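Side-chain contacts in vinylacetyl-CoA Delta-isomerase (Nitrosopumilus maritimus SCM1, PDB 6VJR), which probably catalyses the dehydration of 4-hydroxybutyryl-CoA and the isomerisation of vinylacetyl-CoA, and binds FAD, a [4Fe-4S] cluster and iron: residues Y228-Q231 and S232-R236; D245-A248 and K249-G252. One frame throughout, in Å; residues are numbered along the deposited sequence.

Interaction 1 of 2, residues Y228-Q231 and S232-R236. With NA (sodium ion), chain K.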
loop_
_atom_site.group_PDB
_atom_site.type_symbol
_atom_site.label_atom_id
_atom_site.label_comp_id
_atom_site.label_asym_id
_atom_site.label_seq_id
_atom_site.Cartn_x
_atom_site.Cartn_y
_atom_site.Cartn_z
ATOM N N TYR A 228 -32.102 10.213 16.519
ATOM C CA TYR A 228 -30.693 10.562 16.588
ATOM C C TYR A 228 -29.821 9.318 16.401
ATOM O O TYR A 228 -30.124 8.273 16.929
ATOM C CB TYR A 228 -30.408 11.208 17.945
ATOM C CG TYR A 228 -29.349 12.303 17.929
ATOM C CD1 TYR A 228 -29.708 13.623 17.663
ATOM C CD2 TYR A 228 -28.014 12.040 18.185
ATOM C CE1 TYR A 228 -28.774 14.624 17.578
ATOM C CE2 TYR A 228 -27.068 13.057 18.134
ATOM C CZ TYR A 228 -27.461 14.348 17.855
ATOM O OH TYR A 228 -26.541 15.349 17.799
ATOM N N GLY A 229 -28.686 9.463 15.715
ATOM C CA GLY A 229 -27.720 8.382 15.626
ATOM C C GLY A 229 -26.750 8.356 16.810
ATOM O O GLY A 229 -26.272 9.365 17.275
ATOM N N ARG A 230 -26.392 7.148 17.252
ATOM C CA ARG A 230 -25.318 6.996 18.215
ATOM C C ARG A 230 -23.989 7.287 17.534
ATOM O O ARG A 230 -23.889 7.258 16.313
ATOM C CB ARG A 230 -25.274 5.584 18.781
ATOM C CG ARG A 230 -26.420 5.237 19.711
ATOM C CD ARG A 230 -26.049 4.135 20.661
ATOM N NE ARG A 230 -25.158 4.644 21.708
ATOM C CZ ARG A 230 -25.105 4.150 22.939
ATOM N NH1 ARG A 230 -25.742 3.016 23.254
ATOM N NH2 ARG A 230 -24.329 4.737 23.835
ATOM N N GLN A 231 -22.968 7.537 18.329
ATOM C CA GLN A 231 -21.606 7.644 17.855
ATOM C C GLN A 231 -20.726 6.875 18.848
ATOM O O GLN A 231 -21.073 6.805 20.045
ATOM C CB GLN A 231 -21.114 9.085 17.767
ATOM C CG GLN A 231 -21.911 9.932 16.794
ATOM C CD GLN A 231 -21.303 11.297 16.581
ATOM O OE1 GLN A 231 -20.710 11.876 17.494
ATOM N NE2 GLN A 231 -21.404 11.804 15.360
ATOM N N SER A 232 -19.590 6.378 18.351
ATOM C CA SER A 232 -18.549 5.841 19.214
ATOM C C SER A 232 -18.222 6.834 20.340
ATOM O O SER A 232 -17.923 7.969 20.058
ATOM C CB SER A 232 -17.322 5.471 18.443
ATOM O OG SER A 232 -16.374 4.941 19.358
ATOM N N CYS A 233 -18.334 6.417 21.608
ATOM C CA CYS A 233 -17.995 7.262 22.752
ATOM C C CYS A 233 -18.960 8.434 22.940
ATOM O O CYS A 233 -18.639 9.378 23.695
ATOM C CB CYS A 233 -16.538 7.771 22.719
ATOM S SG CYS A 233 -15.325 6.451 22.744
ATOM N N ASP A 234 -20.163 8.352 22.345
ATOM C CA ASP A 234 -21.129 9.453 22.384
ATOM C C ASP A 234 -21.362 9.946 23.823
ATOM O O ASP A 234 -21.351 11.149 24.093
ATOM C CB ASP A 234 -22.433 9.058 21.711
ATOM C CG ASP A 234 -23.045 7.690 22.028
ATOM O OD1 ASP A 234 -22.609 7.019 23.015
ATOM O OD2 ASP A 234 -23.911 7.246 21.238
ATOM N N THR A 235 -21.588 9.012 24.740
ATOM C CA THR A 235 -22.053 9.354 26.066
ATOM C C THR A 235 -20.972 9.959 26.950
ATOM O O THR A 235 -21.310 10.482 28.015
ATOM C CB THR A 235 -22.775 8.203 26.744
ATOM O OG1 THR A 235 -21.829 7.153 26.838
ATOM C CG2 THR A 235 -24.058 7.829 26.011
ATOM N N ARG A 236 -19.703 9.993 26.499
ATOM C CA ARG A 236 -18.720 10.704 27.285
ATOM C C ARG A 236 -19.110 12.172 27.421
ATOM O O ARG A 236 -18.740 12.843 28.407
ATOM C CB ARG A 236 -17.327 10.597 26.681
ATOM C CG ARG A 236 -16.807 9.171 26.793
ATOM C CD ARG A 236 -15.381 9.074 26.419
ATOM N NE ARG A 236 -14.858 7.707 26.372
ATOM C CZ ARG A 236 -13.608 7.386 26.128
ATOM N NH1 ARG A 236 -12.713 8.318 25.983
ATOM N NH2 ARG A 236 -13.219 6.101 26.030
HETATM NA NA NA K . -17.479 14.469 29.502
HETATM O O HOH W 1 -18.232 16.494 28.587
HETATM O O HOH W 2 -16.253 12.705 30.841
#
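Arg230 reaches four residues ahead and grips the carboxylate of Asp234 side-on. Arg230 CB already passes 3.3 Å from Asp234 OD2. CG and CD continue past the same oxygen at van der Waals range. The chain bends at chi3 (75°), which turns the guanidinium back along the carboxylate. Arg230 NE then donates to Asp234 OD2 at 2.9 Å, on the syn lone pair of that oxygen. Arg230 NH2 donates to Asp234 OD1 at 3.0 Å, and this bond is almost straight, 175° at the hydrogen. The two flat groups are nearly coplanar, and each oxygen takes one nitrogen of a two-pronged salt bridge. NH2 also lies near the methyl CG2 of Thr235. The remaining nitrogen, NH1, makes salt bridges to Glu239 and Asp244 of the second subunit, which ties the turn to that subunit.

The backbone here makes a type II beta turn from Gln231 to Asp234, just where a 3-10 segment begins. Asp234 N closes it on Gln231 O at 2.9 Å. Cys233 takes the positive phi of the third position. The side chain of Asp234 adds a second link across the turn. Its CG sits between the backbone N and the carbonyl carbon (chi1 45°), which folds the carboxylate back toward Gln231. Gln231 N donates to Asp234 OD2 at 3.1 Å, from above the carboxylate plane. OD2 thus takes two protein donors, which would be expected to stabilise its charge. An alanine here removes both oxygens; Arg230 NE and Gln231 N would probably be left without their acceptor, and the guanidinium, then held mainly through NH1 by the second subunit, would be likely to turn more easily. Gln231 sends its own amide the other way: OE1 accepts from Arg435 and NE2 donates to Glu254.

Interaction 2 of 2, residues D245-A248 and K249-G252. With NA (sodium ion), chain K.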
loop_
_atom_site.group_PDB
_atom_site.type_symbol
_atom_site.label_atom_id
_atom_site.label_comp_id
_atom_site.label_asym_id
_atom_site.label_seq_id
_atom_site.Cartn_x
_atom_site.Cartn_y
_atom_site.Cartn_z
ATOM N N ASP A 245 -13.570 13.339 26.726
ATOM C CA ASP A 245 -14.175 13.640 25.445
ATOM C C ASP A 245 -13.155 13.853 24.307
ATOM O O ASP A 245 -13.511 13.731 23.109
ATOM C CB ASP A 245 -14.994 14.936 25.477
ATOM C CG ASP A 245 -16.066 15.115 26.556
ATOM O OD1 ASP A 245 -15.972 14.506 27.629
ATOM O OD2 ASP A 245 -17.030 15.867 26.326
ATOM N N GLY A 246 -11.929 14.281 24.654
ATOM C CA GLY A 246 -10.857 14.543 23.699
ATOM C C GLY A 246 -10.982 15.914 23.067
ATOM O O GLY A 246 -10.116 16.772 23.248
ATOM N N ASN A 247 -12.046 16.092 22.282
ATOM C CA ASN A 247 -12.465 17.385 21.779
ATOM C C ASN A 247 -13.822 17.678 22.399
ATOM O O ASN A 247 -14.868 17.198 21.941
ATOM C CB ASN A 247 -12.558 17.304 20.267
ATOM C CG ASN A 247 -12.958 18.588 19.582
ATOM O OD1 ASN A 247 -13.494 19.525 20.199
ATOM N ND2 ASN A 247 -12.666 18.631 18.283
ATOM N N ALA A 248 -13.806 18.453 23.490
ATOM C CA ALA A 248 -15.039 18.620 24.245
ATOM C C ALA A 248 -15.963 19.677 23.623
ATOM O O ALA A 248 -17.182 19.636 23.851
ATOM C CB ALA A 248 -14.728 18.975 25.653
ATOM N N LYS A 249 -15.397 20.603 22.859
ATOM C CA LYS A 249 -16.229 21.703 22.396
ATOM C C LYS A 249 -16.991 21.408 21.107
ATOM O O LYS A 249 -18.058 21.993 20.890
ATOM C CB LYS A 249 -15.408 22.968 22.170
ATOM C CG LYS A 249 -16.225 24.197 21.799
ATOM C CD LYS A 249 -15.427 25.489 21.839
ATOM C CE LYS A 249 -16.315 26.640 21.538
ATOM N NZ LYS A 249 -15.516 27.871 21.480
ATOM N N PHE A 250 -16.460 20.498 20.275
ATOM C CA PHE A 250 -16.972 20.310 18.929
ATOM C C PHE A 250 -17.188 18.838 18.626
ATOM O O PHE A 250 -16.376 18.012 18.984
ATOM C CB PHE A 250 -16.006 20.907 17.902
ATOM C CG PHE A 250 -15.699 22.371 18.120
ATOM C CD1 PHE A 250 -16.674 23.315 17.874
ATOM C CD2 PHE A 250 -14.427 22.782 18.490
ATOM C CE1 PHE A 250 -16.389 24.665 18.003
ATOM C CE2 PHE A 250 -14.151 24.119 18.618
ATOM C CZ PHE A 250 -15.113 25.064 18.338
ATOM N N GLY A 251 -18.219 18.590 17.840
ATOM C CA GLY A 251 -18.548 17.265 17.326
ATOM C C GLY A 251 -19.496 17.371 16.139
ATOM O O GLY A 251 -19.923 18.472 15.726
ATOM N N GLY A 252 -19.888 16.202 15.648
ATOM C CA GLY A 252 -20.824 16.116 14.537
ATOM C C GLY A 252 -22.167 15.563 14.994
ATOM O O GLY A 252 -22.391 15.300 16.175
HETATM NA NA NA K . -17.479 14.469 29.502
HETATM O O HOH W 1 -18.232 16.494 28.587
HETATM O O HOH W 3 -12.524 21.362 21.901
HETATM O O HOH W 2 -16.253 12.705 30.841
#
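Lys249 and Phe250 turn their backbone N-H groups to the side-chain carbonyl of Asn247, one through a water and one directly. This is a side-chain-to-backbone turn in which the Asn247 oxygen accepts the N-H three residues on. It lies in the long loop between strands 224-228 and 254-259.

Lys249 N donates to water 3 at 3.1 Å. That water in turn donates to Asn247 OD1 at 2.7 Å. The extended Lys249 side chain starts over one face of the Phe250 ring, with its CG over the centre of the ring, 3.6 Å above the ring plane.

Phe250 N gives the direct bond to Asn247 OD1, 3.1 Å long, from above the carbonyl plane. Asn247 can reach it because its CG is anti to the backbone N (chi1 -179°). The same oxygen lies 3.7 Å from Phe250 CB. The amide stands almost perpendicular to the ring, and Leu474 of the third subunit packs on both side chains. The other end of the Asn247 amide is also held: ND2 donates to the backbone oxygen of Thr94.

How the interactions relate
Interactions 1 and 2 follow each other in one loop, their centres 11 Å apart, and a sodium ion joins them. At the end of interaction 1, Arg236 O binds the sodium ion at 2.3 Å; at the start of interaction 2, Asp245 OD1 binds it at 2.4 Å. The backbone oxygens of Glu239 and Gly241 of the same chain, with waters 1 and 2, bring the ligands to six. Both contacts face other subunits, the second for 228-236 and the third for 245-252. Neither forms the cluster site, but both lie near it: the side chains of Gln231 and Phe250 are about 7 and 9 Å from that of the cluster ligand Cys97. The side chain of Gln231 is also about 7 Å from a bound FAD.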